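Local structure of dual specificity phosphatase-like 15 isoform a (Homo sapiens, 1YZ4) at residues H36-H41 with I74-C79. The protein removes phosphate from tyrosine, serine and threonine residues of proteins, the chain here being the catalytic domain of this dual-specificity phosphatase. The protein carries 1 engineered substitution. Residues are numbered along the deposited sequence; the frame is centred on the assembly and turned at random.
Sequences HIISIH and INFIHC. With BOG (octyl beta-D-glucopyranoside), chain C.
Phe76 reaches from helix 70-82 to the strand, its CG anti to the backbone N (chi1 -176°), and its ring passes alongside Ile38. There Phe76 CD2 lies 3.5 Å from Ile38 CG1, the two side chains running in opposite directions. Ile38 suits this place because its long branch serves two partners: CD1 also meets Ile77 CG1 at 3.7 Å, the two isoleucines crossing at about a right angle. The broad, flat ring of Phe76 can meet Ile38 and still receive His36, whose imidazole offers a C-H edge. The two rings form an offset edge-to-face pair, with planes at 70° and centroids 5.6 Å apart; His36 CD2 comes within 3.8 Å of Phe76 CZ.

Beyond this shell, Leu54 of strand 52-56 touches Phe76, while Val89 and Tyr105 pack on Ile77. Backbone bonds to Leu88 and to Leu54 seat strand 36-40 between its parallel neighbours. Segment 74-79 runs nearly antiparallel to that strand (164°), and helix 70-82 packs on the central sheet of the phosphatase fold. The side chain of Ile38 lies about 9 Å from that of Ser91, the engineered residue at the predicted phosphocysteine position. With no hydrogen bond between the segments, dispersion and the ring pair join them, and their fit depends on shape.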
loop_
_atom_site.group_PDB
_atom_site.type_symbol
_atom_site.label_atom_id
_atom_site.label_comp_id
_atom_site.label_asym_id
_atom_site.label_seq_id
_atom_site.Cartn_x
_atom_site.Cartn_y
_atom_site.Cartn_z
ATOM N N HIS A 36 10.938 -4.597 -1.393
ATOM C CA HIS A 36 10.156 -4.598 -0.163
ATOM C C HIS A 36 8.708 -4.952 -0.430
ATOM O O HIS A 36 8.147 -4.604 -1.466
ATOM C CB HIS A 36 10.229 -3.228 0.511
ATOM C CG HIS A 36 11.598 -2.868 0.991
ATOM N ND1 HIS A 36 12.630 -2.557 0.131
ATOM C CD2 HIS A 36 12.115 -2.804 2.241
ATOM C CE1 HIS A 36 13.724 -2.318 0.831
ATOM N NE2 HIS A 36 13.439 -2.462 2.114
ATOM N N ILE A 37 8.102 -5.635 0.527
ATOM C CA ILE A 37 6.723 -6.053 0.397
ATOM C C ILE A 37 6.022 -5.973 1.734
ATOM O O ILE A 37 6.600 -6.272 2.780
ATOM C CB ILE A 37 6.610 -7.526 -0.081
ATOM C CG1 ILE A 37 7.190 -7.685 -1.492
ATOM C CG2 ILE A 37 5.142 -7.982 -0.027
ATOM C CD1 ILE A 37 7.190 -9.155 -1.993
ATOM N N ILE A 38 4.771 -5.548 1.691
ATOM C CA ILE A 38 3.961 -5.487 2.884
ATOM C C ILE A 38 2.881 -6.509 2.592
ATOM O O ILE A 38 2.143 -6.371 1.618
ATOM C CB ILE A 38 3.306 -4.111 3.080
ATOM C CG1 ILE A 38 4.375 -3.050 3.355
ATOM C CG2 ILE A 38 2.291 -4.178 4.228
ATOM C CD1 ILE A 38 3.789 -1.689 3.710
ATOM N N SER A 39 2.822 -7.559 3.401
ATOM C CA SER A 39 1.809 -8.579 3.214
ATOM C C SER A 39 0.698 -8.382 4.238
ATOM O O SER A 39 0.932 -8.436 5.451
ATOM C CB SER A 39 2.414 -9.972 3.374
ATOM O OG SER A 39 3.396 -10.204 2.384
ATOM N N ILE A 40 -0.505 -8.132 3.739
ATOM C CA ILE A 40 -1.669 -7.952 4.587
ATOM C C ILE A 40 -2.496 -9.211 4.377
ATOM O O ILE A 40 -3.357 -9.268 3.497
ATOM C CB ILE A 40 -2.485 -6.718 4.163
ATOM C CG1 ILE A 40 -1.557 -5.516 3.982
ATOM C CG2 ILE A 40 -3.502 -6.382 5.232
ATOM C CD1 ILE A 40 -2.233 -4.320 3.351
ATOM N N HIS A 41 -2.208 -10.227 5.184
ATOM C CA HIS A 41 -2.883 -11.512 5.082
ATOM C C HIS A 41 -3.106 -12.036 6.491
ATOM O O HIS A 41 -2.277 -11.808 7.365
ATOM C CB HIS A 41 -1.993 -12.476 4.294
ATOM C CG HIS A 41 -2.675 -13.739 3.877
ATOM N ND1 HIS A 41 -3.846 -13.746 3.148
ATOM C CD2 HIS A 41 -2.318 -15.037 4.031
ATOM C CE1 HIS A 41 -4.179 -14.994 2.868
ATOM N NE2 HIS A 41 -3.269 -15.797 3.392
ATOM N N ILE A 74 3.307 3.223 6.446
ATOM C CA ILE A 74 3.754 4.406 5.735
ATOM C C ILE A 74 5.241 4.669 5.974
ATOM O O ILE A 74 5.945 5.132 5.080
ATOM C CB ILE A 74 2.921 5.630 6.152
ATOM C CG1 ILE A 74 1.496 5.473 5.613
ATOM C CG2 ILE A 74 3.566 6.909 5.649
ATOM C CD1 ILE A 74 0.544 6.586 6.009
ATOM N N ASN A 75 5.717 4.361 7.175
ATOM C CA ASN A 75 7.119 4.574 7.494
ATOM C C ASN A 75 7.968 3.567 6.753
ATOM O O ASN A 75 9.048 3.892 6.263
ATOM C CB ASN A 75 7.343 4.472 9.003
ATOM C CG ASN A 75 7.152 5.811 9.708
ATOM O OD1 ASN A 75 8.086 6.602 9.824
ATOM N ND2 ASN A 75 5.931 6.077 10.159
ATOM N N PHE A 76 7.463 2.342 6.665
ATOM C CA PHE A 76 8.147 1.263 5.965
ATOM C C PHE A 76 8.291 1.660 4.489
ATOM O O PHE A 76 9.394 1.688 3.937
ATOM C CB PHE A 76 7.319 -0.019 6.090
ATOM C CG PHE A 76 7.963 -1.236 5.478
ATOM C CD1 PHE A 76 9.008 -1.891 6.126
ATOM C CD2 PHE A 76 7.483 -1.761 4.285
ATOM C CE1 PHE A 76 9.560 -3.062 5.598
ATOM C CE2 PHE A 76 8.027 -2.934 3.742
ATOM C CZ PHE A 76 9.066 -3.587 4.401
ATOM N N ILE A 77 7.164 1.982 3.862
ATOM C CA ILE A 77 7.150 2.373 2.455
ATOM C C ILE A 77 8.064 3.552 2.140
ATOM O O ILE A 77 8.842 3.510 1.185
ATOM C CB ILE A 77 5.720 2.728 1.999
ATOM C CG1 ILE A 77 4.863 1.456 1.974
ATOM C CG2 ILE A 77 5.754 3.398 0.619
ATOM C CD1 ILE A 77 3.366 1.720 1.894
ATOM N N HIS A 78 7.961 4.604 2.942
ATOM C CA HIS A 78 8.764 5.796 2.728
ATOM C C HIS A 78 10.256 5.483 2.796
ATOM O O HIS A 78 11.017 5.851 1.895
ATOM C CB HIS A 78 8.402 6.857 3.759
ATOM C CG HIS A 78 8.616 8.256 3.281
ATOM N ND1 HIS A 78 7.980 8.768 2.170
ATOM C CD2 HIS A 78 9.378 9.261 3.773
ATOM C CE1 HIS A 78 8.339 10.026 1.999
ATOM N NE2 HIS A 78 9.188 10.350 2.959
ATOM N N CYS A 79 10.668 4.797 3.856
ATOM C CA CYS A 79 12.069 4.434 4.033
ATOM C C CYS A 79 12.557 3.689 2.793
ATOM O O CYS A 79 13.637 3.976 2.257
ATOM C CB CYS A 79 12.242 3.550 5.272
ATOM S SG CYS A 79 13.897 2.817 5.441
HETATM C C1 BOG C . -9.490 -16.361 0.863
HETATM O O1 BOG C . -10.429 -17.383 0.511
HETATM C C2 BOG C . -10.233 -15.001 0.989
HETATM O O2 BOG C . -10.839 -14.663 -0.245
HETATM C C3 BOG C . -9.233 -13.910 1.386
HETATM O O3 BOG C . -9.900 -12.671 1.524
HETATM C C4 BOG C . -8.602 -14.304 2.716
HETATM O O4 BOG C . -7.673 -13.309 3.101
HETATM C C5 BOG C . -7.884 -15.674 2.570
HETATM O O5 BOG C . -8.851 -16.667 2.140
HETATM C C6 BOG C . -7.281 -16.104 3.907
HETATM O O6 BOG C . -6.733 -17.409 3.815
HETATM C "C1'" BOG C . -9.858 -18.586 -0.026
HETATM C "C2'" BOG C . -10.716 -18.946 -1.220
HETATM C "C3'" BOG C . -10.291 -18.105 -2.405
HETATM C "C4'" BOG C . -11.112 -18.366 -3.655
HETATM C "C5'" BOG C . -10.639 -17.499 -4.827
HETATM C "C6'" BOG C . -10.464 -16.031 -4.458
HETATM C "C7'" BOG C . -9.988 -15.236 -5.645
HETATM C "C8'" BOG C . -9.809 -13.788 -5.273
#